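Local coordinates for adhesion and penetration protein autotransporter (Haemophilus influenzae, PDB 3SYJ) that promotes adherence to and invasion of host cells, self-associates to drive bacterial aggregation, and is probably a serine protease, at residues A16-G20 against T594-Y598; M43-I49 against P149-R153; I49-V54 against S220-I224; A180-Q186 against E205-I211. The contacts are given in a common frame with arbitrary orientation. Numbering follows the deposited sequence.

Overall arrangement
From the N terminus, the end of helix 9-17 opens contact 1. Its partner, 594-598, comes 574 residues later in the beta-helical stem. Contact 1 therefore closes a very long loop and ties the protease domain to the stem. The other three contacts nest inside that loop and lie in the protease domain. The loop 43-54 opens contacts 2 and 3, which share Ile49 and cross along the chain. They reach neighbouring strands, 151-155 and 221-226, of one antiparallel sheet. Contact 4 follows contact 2 and is nested in contact 3. Its strand 179-182 pairs with 151-155 on the side away from 221-226. Asn18 links contact 1 to contacts 2 and 3 through Ile49 and Phe51.

Contact 1 (A16-G20 against T594-Y598); sequences AENKG and TPHAY
Lys19 lays its side chain across the backbone of His596 and Ala597. Its rotamer is m, t, t, t, so the side chain is extended. Lys19 CD lies 3.6 Å from both His596 C and Ala597 N. Lys19 CB is 3.6 Å from Pro595 O. Lys19 NZ donates to water 1 (3.2 Å), which donates to His596 O (3.2 Å). The same ammonium group forms a salt bridge with Glu85.

Residues 17-20 and 594-597 run 142° apart, end to end. Gly20 CA is 5.2 Å from His596 CA, and Glu17 CA is 6.2 Å from Ala597 CA. Helix 9-17 ends in a Schellman motif, with Asn18 at positive phi (52/45). The Lys19 backbone is extended, and Gly20 again has positive phi (49/-130). This course presents Gly20 N to Pro595 O at 2.9 Å, the one direct hydrogen bond between the segments. Gly20 CA meets His596 CE1 and Glu17 CG touches Ala597 CB, both at 3.6 Å.

The contact is a domain interface between protease and beta-helix. His596 bridges the two sides, bonding Asp14 of helix 9-17 and Asp621. Loop 594-598 follows strand 586-593, with Thr594 and Pro595 packed on Ile623 of strand 622-629 and Ala597 on Arg13 of helix 9-17.

Contact 2 (M43-I49 against P149-R153); sequences MTKAPMI and PERVR
Glu150 has the most surface covered here. Its side chain (m, m) reaches into the turn at 43-46. Lys45 N donates to Glu150 OE2 at 3.0 Å. Water 3 donates to Glu150 OE2 (2.6 Å) and lies 2.5 Å from Thr44 OG1. Water 2 accepts from Met43 N (3.0 Å) and lies 2.7 Å from Glu150 OE1. Glu150 CG packs on Ala46 CB at 3.5 Å. Met43 has positive phi (56/53). Pro149 CB touches Lys45 CB at 3.8 Å. Lys45 CA is 6.4 Å from Pro149 CA, Ala46 CA 6.6 Å from Glu150 CA and Ile49 CA 8.4 Å from Val152 CA.

Strand 151-155 belongs to the second beta-barrel of the chymotrypsin-like protease domain, and the irregular loop 43-49 covers it. Val152, extended at -140/162, points its CB toward the loop, Arg151 and Arg153 away. Val152 CG1 meets Met43 CE at 3.7 Å. Met43 starts away from the strand; chi1 and chi2 near m, with chi3 at 137°, bring CE back. Val152 CG2 meets Ile49 CD1 at 3.7 Å.

Contact 3 (I49-V54 against S220-I224); sequences IDFSVV and SPMFI
One phenylalanine ring, Phe223, takes part in nearly the whole contact, and Ile49 is pressed hard onto its face. Ile49 CD1 lies 3.8 Å from the centroid of the Phe223 ring, 28° off the normal, in a CH-pi contact. It is 3.4 Å from Phe223 CG. Strand 221-226 is part of the second barrel of the chymotrypsin-like protease fold. It comes just after Ser218, the active-site serine by similarity.

Phe223 (chi1 m, -118/148) and Pro221 point toward the loop 49-54, while Met222 and Ile224 point away. The Phe51 ring turns its edge toward the Phe223 face. This pair is offset edge-to-face, with centroids 5.9 Å apart and planes at 64°. Ile49 CA is 8.6 Å from Phe223 CA, and Val54 CA is 7.6 Å from Pro221 CA.

The loop is held by an Asx turn, with Ser52 N donating to Asp50 OD1 (2.9 Å), and by Val54 N donating to Phe51 O (2.9 Å). Val54 CG2 lies at the edge of the Phe223 ring, near its plane, 3.6 Å from Phe223 CZ, and 3.9 Å from Pro221 CG.

Contact 4 (A180-Q186 against E205-I211); sequences AGNTHNQ and EYGPLPI
Two short, straight hydrogen bonds join the C-terminal end of 180-186 to Glu205, the first residue of 205-211. Glu205 N donates to Asn185 OD1 (2.7 Å, 172°), and Gln186 N to Glu205 OE2 (2.7 Å, 171°). Asn182 holds the middle. In its p rotamer, Asn182 OD1 accepts from Leu209 N at 2.9 Å. Asn182 ND2 donates to Thr183 O (3.0 Å) and weakly to Gly207 O (3.4 Å). Ile211 N donates to Asn182 O at 3.1 Å.

Water 4 donates to Thr183 O (3.0 Å) and Asn185 OD1 (2.9 Å) and accepts from Tyr206 N (2.9 Å). Water 5 accepts from His184 N (2.8 Å) and donates to Ile211 O (2.8 Å).

The backbones come close, with Asn182 CA 4.9 Å from Pro210 CA and Gly181 CA 5.1 Å from Leu209 CA. A CB on Gly181 would clash with Leu209 O. At Gly207 (134/-179) one would clash with Asn182 OD1. Pro210 CB sits over the His184 ring, 3.8 Å from its centroid, in a CH-pi contact. Ile211 CG2 is 3.5 Å from Gly181 N. Tyr206 CD2 is 3.4 Å from both Thr183 OG1 and His184 O.

Strands 179-182 and 186-190 are the two edges of the seven-stranded sheet. Residues 183-185 run from one edge strand to the other, consistent with the second barrel of chymotrypsin-like proteases. Segment 205-211 belongs to the loop leading to Ser218 in that fold.

Contact 1 (A16-G20 against T594-Y598)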
loop_
_atom_site.group_PDB
_atom_site.type_symbol
_atom_site.label_atom_id
_atom_site.label_comp_id
_atom_site.label_asym_id
_atom_site.label_seq_id
_atom_site.Cartn_x
_atom_site.Cartn_y
_atom_site.Cartn_z
ATOM N N ALA A 16 42.025 -19.315 33.096
ATOM C CA ALA A 16 42.591 -18.399 34.086
ATOM C C ALA A 16 42.203 -16.942 33.830
ATOM O O ALA A 16 42.037 -16.164 34.770
ATOM C CB ALA A 16 44.093 -18.538 34.134
ATOM N N GLU A 17 42.070 -16.580 32.557
ATOM C CA GLU A 17 41.768 -15.201 32.182
ATOM C C GLU A 17 40.266 -14.960 32.005
ATOM O O GLU A 17 39.862 -13.867 31.618
ATOM C CB GLU A 17 42.504 -14.807 30.886
ATOM C CG GLU A 17 44.012 -15.121 30.849
ATOM C CD GLU A 17 44.832 -14.324 31.862
ATOM O OE1 GLU A 17 44.357 -13.275 32.355
ATOM O OE2 GLU A 17 45.971 -14.750 32.159
ATOM N N ASN A 18 39.442 -15.970 32.282
ATOM C CA ASN A 18 38.011 -15.878 31.990
ATOM C C ASN A 18 37.778 -15.456 30.540
ATOM O O ASN A 18 36.954 -14.585 30.266
ATOM C CB ASN A 18 37.299 -14.892 32.937
ATOM C CG ASN A 18 37.049 -15.480 34.326
ATOM O OD1 ASN A 18 37.564 -14.974 35.322
ATOM N ND2 ASN A 18 36.267 -16.555 34.394
ATOM N N LYS A 19 38.517 -16.067 29.619
ATOM C CA LYS A 19 38.365 -15.782 28.198
ATOM C C LYS A 19 37.894 -17.018 27.450
ATOM O O LYS A 19 37.502 -18.008 28.060
ATOM C CB LYS A 19 39.664 -15.234 27.608
ATOM C CG LYS A 19 40.033 -13.898 28.211
ATOM C CD LYS A 19 41.352 -13.364 27.698
ATOM C CE LYS A 19 41.540 -11.932 28.159
ATOM N NZ LYS A 19 42.747 -11.314 27.564
ATOM N N GLY A 20 37.925 -16.958 26.126
ATOM C CA GLY A 20 37.280 -17.982 25.329
ATOM C C GLY A 20 35.870 -18.213 25.845
ATOM O O GLY A 20 35.102 -17.272 26.053
ATOM N N THR A 594 36.314 -13.022 19.567
ATOM C CA THR A 594 36.193 -13.485 20.944
ATOM C C THR A 594 37.573 -13.360 21.578
ATOM O O THR A 594 38.569 -13.707 20.952
ATOM C CB THR A 594 35.746 -14.956 20.999
ATOM O OG1 THR A 594 34.486 -15.091 20.336
ATOM C CG2 THR A 594 35.624 -15.432 22.441
ATOM N N PRO A 595 37.646 -12.833 22.807
ATOM C CA PRO A 595 38.937 -12.735 23.501
ATOM C C PRO A 595 39.554 -14.103 23.789
ATOM O O PRO A 595 38.830 -15.043 24.109
ATOM C CB PRO A 595 38.565 -12.060 24.825
ATOM C CG PRO A 595 37.299 -11.335 24.548
ATOM C CD PRO A 595 36.562 -12.159 23.545
ATOM N N HIS A 596 40.877 -14.206 23.689
ATOM C CA HIS A 596 41.582 -15.418 24.103
ATOM C C HIS A 596 42.859 -15.045 24.847
ATOM O O HIS A 596 43.498 -14.042 24.534
ATOM C CB HIS A 596 41.917 -16.308 22.899
ATOM C CG HIS A 596 40.737 -17.026 22.319
ATOM N ND1 HIS A 596 40.107 -18.069 22.965
ATOM C CD2 HIS A 596 40.080 -16.860 21.146
ATOM C CE1 HIS A 596 39.108 -18.507 22.219
ATOM N NE2 HIS A 596 39.069 -17.790 21.111
ATOM N N ALA A 597 43.237 -15.856 25.828
ATOM C CA ALA A 597 44.453 -15.605 26.595
ATOM C C ALA A 597 45.687 -15.509 25.696
ATOM O O ALA A 597 45.884 -16.333 24.790
ATOM C CB ALA A 597 44.640 -16.669 27.643
ATOM N N TYR A 598 46.508 -14.495 25.962
ATOM C CA TYR A 598 47.721 -14.198 25.203
ATOM C C TYR A 598 48.728 -15.349 25.306
ATOM O O TYR A 598 48.862 -15.959 26.359
ATOM C CB TYR A 598 48.335 -12.916 25.775
ATOM C CG TYR A 598 49.574 -12.369 25.078
ATOM C CD1 TYR A 598 49.460 -11.472 24.026
ATOM C CD2 TYR A 598 50.853 -12.723 25.501
ATOM C CE1 TYR A 598 50.578 -10.948 23.395
ATOM C CE2 TYR A 598 51.988 -12.207 24.876
ATOM C CZ TYR A 598 51.840 -11.315 23.820
ATOM O OH TYR A 598 52.946 -10.787 23.185
HETATM O O HOH W 1 41.894 -11.295 24.519
#

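Contact 2 (M43-I49 against P149-R153)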
loop_
_atom_site.group_PDB
_atom_site.type_symbol
_atom_site.label_atom_id
_atom_site.label_comp_id
_atom_site.label_asym_id
_atom_site.label_seq_id
_atom_site.Cartn_x
_atom_site.Cartn_y
_atom_site.Cartn_z
ATOM N N MET A 43 31.999 -26.909 34.205
ATOM C CA MET A 43 31.031 -26.019 34.860
ATOM C C MET A 43 29.578 -26.409 34.578
ATOM O O MET A 43 28.776 -25.583 34.132
ATOM C CB MET A 43 31.269 -24.558 34.460
ATOM C CG MET A 43 32.598 -24.001 34.941
ATOM S SD MET A 43 32.744 -24.031 36.742
ATOM C CE MET A 43 34.430 -24.616 36.934
ATOM N N THR A 44 29.247 -27.671 34.842
ATOM C CA THR A 44 27.889 -28.161 34.637
ATOM C C THR A 44 27.076 -27.941 35.903
ATOM O O THR A 44 25.851 -27.935 35.866
ATOM C CB THR A 44 27.848 -29.665 34.265
ATOM O OG1 THR A 44 28.349 -30.452 35.353
ATOM C CG2 THR A 44 28.685 -29.937 33.027
ATOM N N LYS A 45 27.770 -27.756 37.022
ATOM C CA LYS A 45 27.108 -27.612 38.312
ATOM C C LYS A 45 27.404 -26.287 39.037
ATOM O O LYS A 45 27.014 -26.105 40.188
ATOM C CB LYS A 45 27.427 -28.812 39.198
ATOM C CG LYS A 45 26.890 -30.095 38.616
ATOM C CD LYS A 45 27.469 -31.331 39.285
ATOM C CE LYS A 45 26.733 -32.582 38.804
ATOM N NZ LYS A 45 27.300 -33.852 39.339
ATOM N N ALA A 46 28.071 -25.359 38.353
ATOM C CA ALA A 46 28.279 -24.023 38.892
ATOM C C ALA A 46 28.543 -23.073 37.749
ATOM O O ALA A 46 29.083 -23.480 36.723
ATOM C CB ALA A 46 29.444 -24.010 39.868
ATOM N N PRO A 47 28.141 -21.804 37.907
ATOM C CA PRO A 47 28.515 -20.785 36.925
ATOM C C PRO A 47 30.016 -20.548 37.038
ATOM O O PRO A 47 30.538 -20.565 38.157
ATOM C CB PRO A 47 27.748 -19.544 37.399
ATOM C CG PRO A 47 26.695 -20.065 38.341
ATOM C CD PRO A 47 27.309 -21.249 38.988
ATOM N N MET A 48 30.700 -20.364 35.911
ATOM C CA MET A 48 32.153 -20.157 35.914
ATOM C C MET A 48 32.587 -19.083 36.914
ATOM O O MET A 48 32.055 -17.973 36.920
ATOM C CB MET A 48 32.648 -19.766 34.519
ATOM C CG MET A 48 34.138 -19.482 34.453
ATOM S SD MET A 48 35.186 -20.946 34.696
ATOM C CE MET A 48 36.807 -20.234 34.420
ATOM N N ILE A 49 33.572 -19.423 37.741
ATOM C CA ILE A 49 34.108 -18.530 38.761
ATOM C C ILE A 49 34.591 -17.190 38.170
ATOM O O ILE A 49 34.997 -17.116 37.015
ATOM C CB ILE A 49 35.273 -19.240 39.504
ATOM C CG1 ILE A 49 35.679 -18.494 40.772
ATOM C CG2 ILE A 49 36.473 -19.435 38.582
ATOM C CD1 ILE A 49 36.725 -19.227 41.589
ATOM N N PRO A 149 30.188 -29.292 44.508
ATOM C CA PRO A 149 30.332 -30.005 43.232
ATOM C C PRO A 149 31.515 -29.549 42.391
ATOM O O PRO A 149 32.085 -30.364 41.667
ATOM C CB PRO A 149 29.039 -29.666 42.494
ATOM C CG PRO A 149 28.579 -28.398 43.082
ATOM C CD PRO A 149 29.041 -28.370 44.507
ATOM N N GLU A 150 31.864 -28.270 42.472
ATOM C CA GLU A 150 32.953 -27.725 41.673
ATOM C C GLU A 150 34.097 -27.214 42.547
ATOM O O GLU A 150 33.881 -26.733 43.664
ATOM C CB GLU A 150 32.431 -26.620 40.757
ATOM C CG GLU A 150 31.227 -27.035 39.917
ATOM C CD GLU A 150 31.597 -27.783 38.648
ATOM O OE1 GLU A 150 32.795 -28.077 38.450
ATOM O OE2 GLU A 150 30.687 -28.068 37.837
ATOM N N ARG A 151 35.318 -27.342 42.042
ATOM C CA ARG A 151 36.500 -26.878 42.752
ATOM C C ARG A 151 37.546 -26.476 41.717
ATOM O O ARG A 151 37.770 -27.211 40.755
ATOM C CB ARG A 151 37.050 -27.974 43.677
ATOM C CG ARG A 151 37.364 -27.467 45.074
ATOM C CD ARG A 151 38.475 -28.226 45.775
ATOM N NE ARG A 151 38.023 -29.380 46.543
ATOM C CZ ARG A 151 38.270 -29.577 47.839
ATOM N NH1 ARG A 151 38.957 -28.694 48.542
ATOM N NH2 ARG A 151 37.831 -30.673 48.435
ATOM N N VAL A 152 38.180 -25.316 41.899
ATOM C CA VAL A 152 39.181 -24.836 40.940
ATOM C C VAL A 152 40.393 -24.189 41.624
ATOM O O VAL A 152 40.332 -23.829 42.801
ATOM C CB VAL A 152 38.580 -23.820 39.950
ATOM C CG1 VAL A 152 37.406 -24.423 39.202
ATOM C CG2 VAL A 152 38.145 -22.565 40.682
ATOM N N ARG A 153 41.493 -24.054 40.883
ATOM C CA ARG A 153 42.682 -23.351 41.370
ATOM C C ARG A 153 43.341 -22.569 40.237
ATOM O O ARG A 153 43.012 -22.742 39.063
ATOM C CB ARG A 153 43.699 -24.310 42.015
ATOM C CG ARG A 153 44.451 -25.226 41.033
ATOM C CD ARG A 153 45.784 -25.722 41.619
ATOM N NE ARG A 153 46.694 -24.603 41.876
ATOM C CZ ARG A 153 47.548 -24.098 40.987
ATOM N NH1 ARG A 153 47.646 -24.628 39.770
ATOM N NH2 ARG A 153 48.321 -23.064 41.318
HETATM O O HOH W 2 33.854 -28.469 35.950
HETATM O O HOH W 3 30.731 -30.008 36.067
#

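Contact 3 (I49-V54 against S220-I224)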
loop_
_atom_site.group_PDB
_atom_site.type_symbol
_atom_site.label_atom_id
_atom_site.label_comp_id
_atom_site.label_asym_id
_atom_site.label_seq_id
_atom_site.Cartn_x
_atom_site.Cartn_y
_atom_site.Cartn_z
ATOM N N ILE A 49 33.572 -19.423 37.741
ATOM C CA ILE A 49 34.108 -18.530 38.761
ATOM C C ILE A 49 34.591 -17.190 38.170
ATOM O O ILE A 49 34.997 -17.116 37.015
ATOM C CB ILE A 49 35.273 -19.240 39.504
ATOM C CG1 ILE A 49 35.679 -18.494 40.772
ATOM C CG2 ILE A 49 36.473 -19.435 38.582
ATOM C CD1 ILE A 49 36.725 -19.227 41.589
ATOM N N ASP A 50 34.537 -16.126 38.961
ATOM C CA ASP A 50 35.073 -14.843 38.532
ATOM C C ASP A 50 36.473 -14.759 39.109
ATOM O O ASP A 50 36.635 -14.558 40.312
ATOM C CB ASP A 50 34.204 -13.705 39.070
ATOM C CG ASP A 50 34.622 -12.324 38.552
ATOM O OD1 ASP A 50 35.798 -12.121 38.173
ATOM O OD2 ASP A 50 33.759 -11.420 38.542
ATOM N N PHE A 51 37.482 -14.936 38.262
ATOM C CA PHE A 51 38.868 -14.963 38.730
ATOM C C PHE A 51 39.449 -13.550 38.949
ATOM O O PHE A 51 40.612 -13.401 39.330
ATOM C CB PHE A 51 39.762 -15.755 37.763
ATOM C CG PHE A 51 39.791 -17.251 38.021
ATOM C CD1 PHE A 51 39.981 -17.756 39.309
ATOM C CD2 PHE A 51 39.687 -18.146 36.962
ATOM C CE1 PHE A 51 40.040 -19.122 39.540
ATOM C CE2 PHE A 51 39.749 -19.521 37.184
ATOM C CZ PHE A 51 39.915 -20.011 38.477
ATOM N N SER A 52 38.651 -12.512 38.719
ATOM C CA SER A 52 39.147 -11.145 38.896
ATOM C C SER A 52 39.599 -10.850 40.342
ATOM O O SER A 52 40.341 -9.902 40.582
ATOM C CB SER A 52 38.119 -10.116 38.409
ATOM O OG SER A 52 37.036 -9.994 39.316
ATOM N N VAL A 53 39.176 -11.682 41.290
ATOM C CA VAL A 53 39.581 -11.522 42.691
ATOM C C VAL A 53 40.999 -12.033 42.952
ATOM O O VAL A 53 41.553 -11.846 44.042
ATOM C CB VAL A 53 38.626 -12.261 43.646
ATOM C CG1 VAL A 53 37.193 -11.839 43.384
ATOM C CG2 VAL A 53 38.785 -13.769 43.487
ATOM N N VAL A 54 41.578 -12.690 41.952
ATOM C CA VAL A 54 42.950 -13.180 42.043
ATOM C C VAL A 54 43.938 -12.155 41.495
ATOM O O VAL A 54 43.732 -11.588 40.414
ATOM C CB VAL A 54 43.129 -14.504 41.273
ATOM C CG1 VAL A 54 44.592 -14.954 41.310
ATOM C CG2 VAL A 54 42.204 -15.572 41.842
ATOM N N SER A 220 49.081 -19.303 45.990
ATOM C CA SER A 220 47.983 -19.230 45.025
ATOM C C SER A 220 46.717 -19.839 45.619
ATOM O O SER A 220 46.794 -20.752 46.439
ATOM C CB SER A 220 48.353 -19.932 43.709
ATOM O OG SER A 220 48.221 -21.341 43.835
ATOM N N PRO A 221 45.545 -19.341 45.195
ATOM C CA PRO A 221 44.278 -19.689 45.833
ATOM C C PRO A 221 43.610 -20.920 45.238
ATOM O O PRO A 221 43.782 -21.244 44.068
ATOM C CB PRO A 221 43.393 -18.476 45.525
ATOM C CG PRO A 221 44.115 -17.688 44.458
ATOM C CD PRO A 221 45.336 -18.435 44.055
ATOM N N MET A 222 42.806 -21.577 46.056
ATOM C CA MET A 222 42.016 -22.706 45.617
ATOM C C MET A 222 40.591 -22.400 46.064
ATOM O O MET A 222 40.371 -21.987 47.201
ATOM C CB MET A 222 42.578 -23.985 46.246
ATOM C CG MET A 222 41.788 -25.250 46.017
ATOM S SD MET A 222 40.860 -25.763 47.469
ATOM C CE MET A 222 39.242 -25.274 46.960
ATOM N N PHE A 223 39.632 -22.564 45.156
ATOM C CA PHE A 223 38.254 -22.153 45.401
ATOM C C PHE A 223 37.308 -23.335 45.362
ATOM O O PHE A 223 37.519 -24.283 44.610
ATOM C CB PHE A 223 37.806 -21.145 44.339
ATOM C CG PHE A 223 38.677 -19.933 44.246
ATOM C CD1 PHE A 223 38.363 -18.785 44.957
ATOM C CD2 PHE A 223 39.810 -19.937 43.448
ATOM C CE1 PHE A 223 39.168 -17.655 44.877
ATOM C CE2 PHE A 223 40.618 -18.813 43.357
ATOM C CZ PHE A 223 40.292 -17.667 44.077
ATOM N N ILE A 224 36.250 -23.276 46.162
ATOM C CA ILE A 224 35.264 -24.343 46.165
ATOM C C ILE A 224 33.863 -23.772 45.990
ATOM O O ILE A 224 33.548 -22.695 46.507
ATOM C CB ILE A 224 35.372 -25.226 47.439
ATOM C CG1 ILE A 224 34.646 -26.568 47.245
ATOM C CG2 ILE A 224 34.890 -24.470 48.685
ATOM C CD1 ILE A 224 34.901 -27.569 48.354
#

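Contact 4 (A180-Q186 against E205-I211)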
loop_
_atom_site.group_PDB
_atom_site.type_symbol
_atom_site.label_atom_id
_atom_site.label_comp_id
_atom_site.label_asym_id
_atom_site.label_seq_id
_atom_site.Cartn_x
_atom_site.Cartn_y
_atom_site.Cartn_z
ATOM N N ALA A 180 45.210 -22.193 34.902
ATOM C CA ALA A 180 44.159 -22.583 35.828
ATOM C C ALA A 180 43.320 -23.728 35.273
ATOM O O ALA A 180 43.455 -24.103 34.117
ATOM C CB ALA A 180 43.276 -21.385 36.150
ATOM N N GLY A 181 42.447 -24.279 36.107
ATOM C CA GLY A 181 41.535 -25.334 35.688
ATOM C C GLY A 181 40.820 -25.802 36.936
ATOM O O GLY A 181 40.964 -25.172 37.980
ATOM N N ASN A 182 40.053 -26.880 36.865
ATOM C CA ASN A 182 39.551 -27.457 38.111
ATOM C C ASN A 182 40.700 -28.111 38.879
ATOM O O ASN A 182 41.764 -28.362 38.310
ATOM C CB ASN A 182 38.376 -28.418 37.894
ATOM C CG ASN A 182 38.709 -29.570 36.968
ATOM O OD1 ASN A 182 38.548 -29.472 35.755
ATOM N ND2 ASN A 182 39.148 -30.686 37.546
ATOM N N THR A 183 40.516 -28.352 40.172
ATOM C CA THR A 183 41.566 -29.004 40.951
ATOM C C THR A 183 41.581 -30.504 40.682
ATOM O O THR A 183 40.654 -31.050 40.077
ATOM C CB THR A 183 41.378 -28.794 42.460
ATOM O OG1 THR A 183 40.220 -29.513 42.911
ATOM C CG2 THR A 183 41.212 -27.320 42.764
ATOM N N HIS A 184 42.632 -31.168 41.142
ATOM C CA HIS A 184 42.670 -32.621 41.105
ATOM C C HIS A 184 41.656 -33.176 42.094
ATOM O O HIS A 184 40.967 -32.417 42.784
ATOM C CB HIS A 184 44.077 -33.139 41.421
ATOM C CG HIS A 184 44.991 -33.150 40.235
ATOM N ND1 HIS A 184 44.940 -34.134 39.269
ATOM C CD2 HIS A 184 45.959 -32.289 39.844
ATOM C CE1 HIS A 184 45.845 -33.882 38.340
ATOM N NE2 HIS A 184 46.475 -32.768 38.664
ATOM N N ASN A 185 41.575 -34.501 42.160
ATOM C CA ASN A 185 40.634 -35.185 43.040
ATOM C C ASN A 185 40.989 -35.034 44.508
ATOM O O ASN A 185 42.147 -34.804 44.864
ATOM C CB ASN A 185 40.595 -36.673 42.713
ATOM C CG ASN A 185 40.029 -36.955 41.341
ATOM O OD1 ASN A 185 39.221 -36.194 40.816
ATOM N ND2 ASN A 185 40.441 -38.068 40.759
ATOM N N GLN A 186 39.973 -35.191 45.351
ATOM C CA GLN A 186 40.125 -35.171 46.798
ATOM C C GLN A 186 41.008 -36.326 47.264
ATOM O O GLN A 186 40.767 -37.482 46.922
ATOM C CB GLN A 186 38.750 -35.251 47.459
ATOM C CG GLN A 186 38.784 -35.301 48.970
ATOM C CD GLN A 186 39.311 -34.021 49.593
ATOM O OE1 GLN A 186 40.491 -33.932 49.935
ATOM N NE2 GLN A 186 38.438 -33.022 49.748
ATOM N N GLU A 205 37.172 -35.767 39.062
ATOM C CA GLU A 205 35.844 -35.647 39.648
ATOM C C GLU A 205 35.390 -34.191 39.674
ATOM O O GLU A 205 34.205 -33.913 39.828
ATOM C CB GLU A 205 35.807 -36.267 41.052
ATOM C CG GLU A 205 36.553 -35.477 42.111
ATOM C CD GLU A 205 37.103 -36.360 43.229
ATOM O OE1 GLU A 205 37.085 -37.604 43.076
ATOM O OE2 GLU A 205 37.562 -35.813 44.258
ATOM N N TYR A 206 36.330 -33.264 39.501
ATOM C CA TYR A 206 35.974 -31.848 39.399
ATOM C C TYR A 206 36.007 -31.303 37.970
ATOM O O TYR A 206 35.785 -30.108 37.760
ATOM C CB TYR A 206 36.824 -30.971 40.320
ATOM C CG TYR A 206 36.628 -31.253 41.792
ATOM C CD1 TYR A 206 35.407 -31.021 42.417
ATOM C CD2 TYR A 206 37.673 -31.739 42.561
ATOM C CE1 TYR A 206 35.237 -31.278 43.772
ATOM C CE2 TYR A 206 37.519 -31.998 43.904
ATOM C CZ TYR A 206 36.305 -31.768 44.512
ATOM O OH TYR A 206 36.186 -32.040 45.862
ATOM N N GLY A 207 36.255 -32.172 36.991
ATOM C CA GLY A 207 36.165 -31.764 35.598
ATOM C C GLY A 207 37.315 -32.209 34.711
ATOM O O GLY A 207 38.246 -32.871 35.163
ATOM N N PRO A 208 37.260 -31.830 33.433
ATOM C CA PRO A 208 38.215 -32.318 32.434
ATOM C C PRO A 208 39.565 -31.596 32.467
ATOM O O PRO A 208 40.466 -31.990 31.734
ATOM C CB PRO A 208 37.518 -32.011 31.100
ATOM C CG PRO A 208 36.287 -31.184 31.435
ATOM C CD PRO A 208 36.343 -30.820 32.881
ATOM N N LEU A 209 39.703 -30.546 33.272
ATOM C CA LEU A 209 40.927 -29.747 33.250
ATOM C C LEU A 209 41.609 -29.688 34.605
ATOM O O LEU A 209 41.781 -28.610 35.163
ATOM C CB LEU A 209 40.625 -28.328 32.760
ATOM C CG LEU A 209 40.067 -28.205 31.337
ATOM C CD1 LEU A 209 39.481 -26.817 31.114
ATOM C CD2 LEU A 209 41.120 -28.522 30.277
ATOM N N PRO A 210 42.001 -30.847 35.148
ATOM C CA PRO A 210 42.688 -30.817 36.444
ATOM C C PRO A 210 44.055 -30.186 36.286
ATOM O O PRO A 210 44.742 -30.465 35.304
ATOM C CB PRO A 210 42.860 -32.297 36.795
ATOM C CG PRO A 210 42.021 -33.054 35.821
ATOM C CD PRO A 210 41.913 -32.211 34.601
ATOM N N ILE A 211 44.451 -29.354 37.242
ATOM C CA ILE A 211 45.750 -28.696 37.184
ATOM C C ILE A 211 46.425 -28.690 38.553
ATOM O O ILE A 211 45.812 -28.349 39.568
ATOM C CB ILE A 211 45.620 -27.261 36.638
ATOM C CG1 ILE A 211 46.993 -26.646 36.362
ATOM C CG2 ILE A 211 44.800 -26.390 37.585
ATOM C CD1 ILE A 211 46.902 -25.280 35.712
HETATM O O HOH W 4 39.174 -33.623 39.533
HETATM O O HOH W 5 44.679 -29.387 41.877
HETATM O O HOH W 6 38.841 -39.118 45.038
#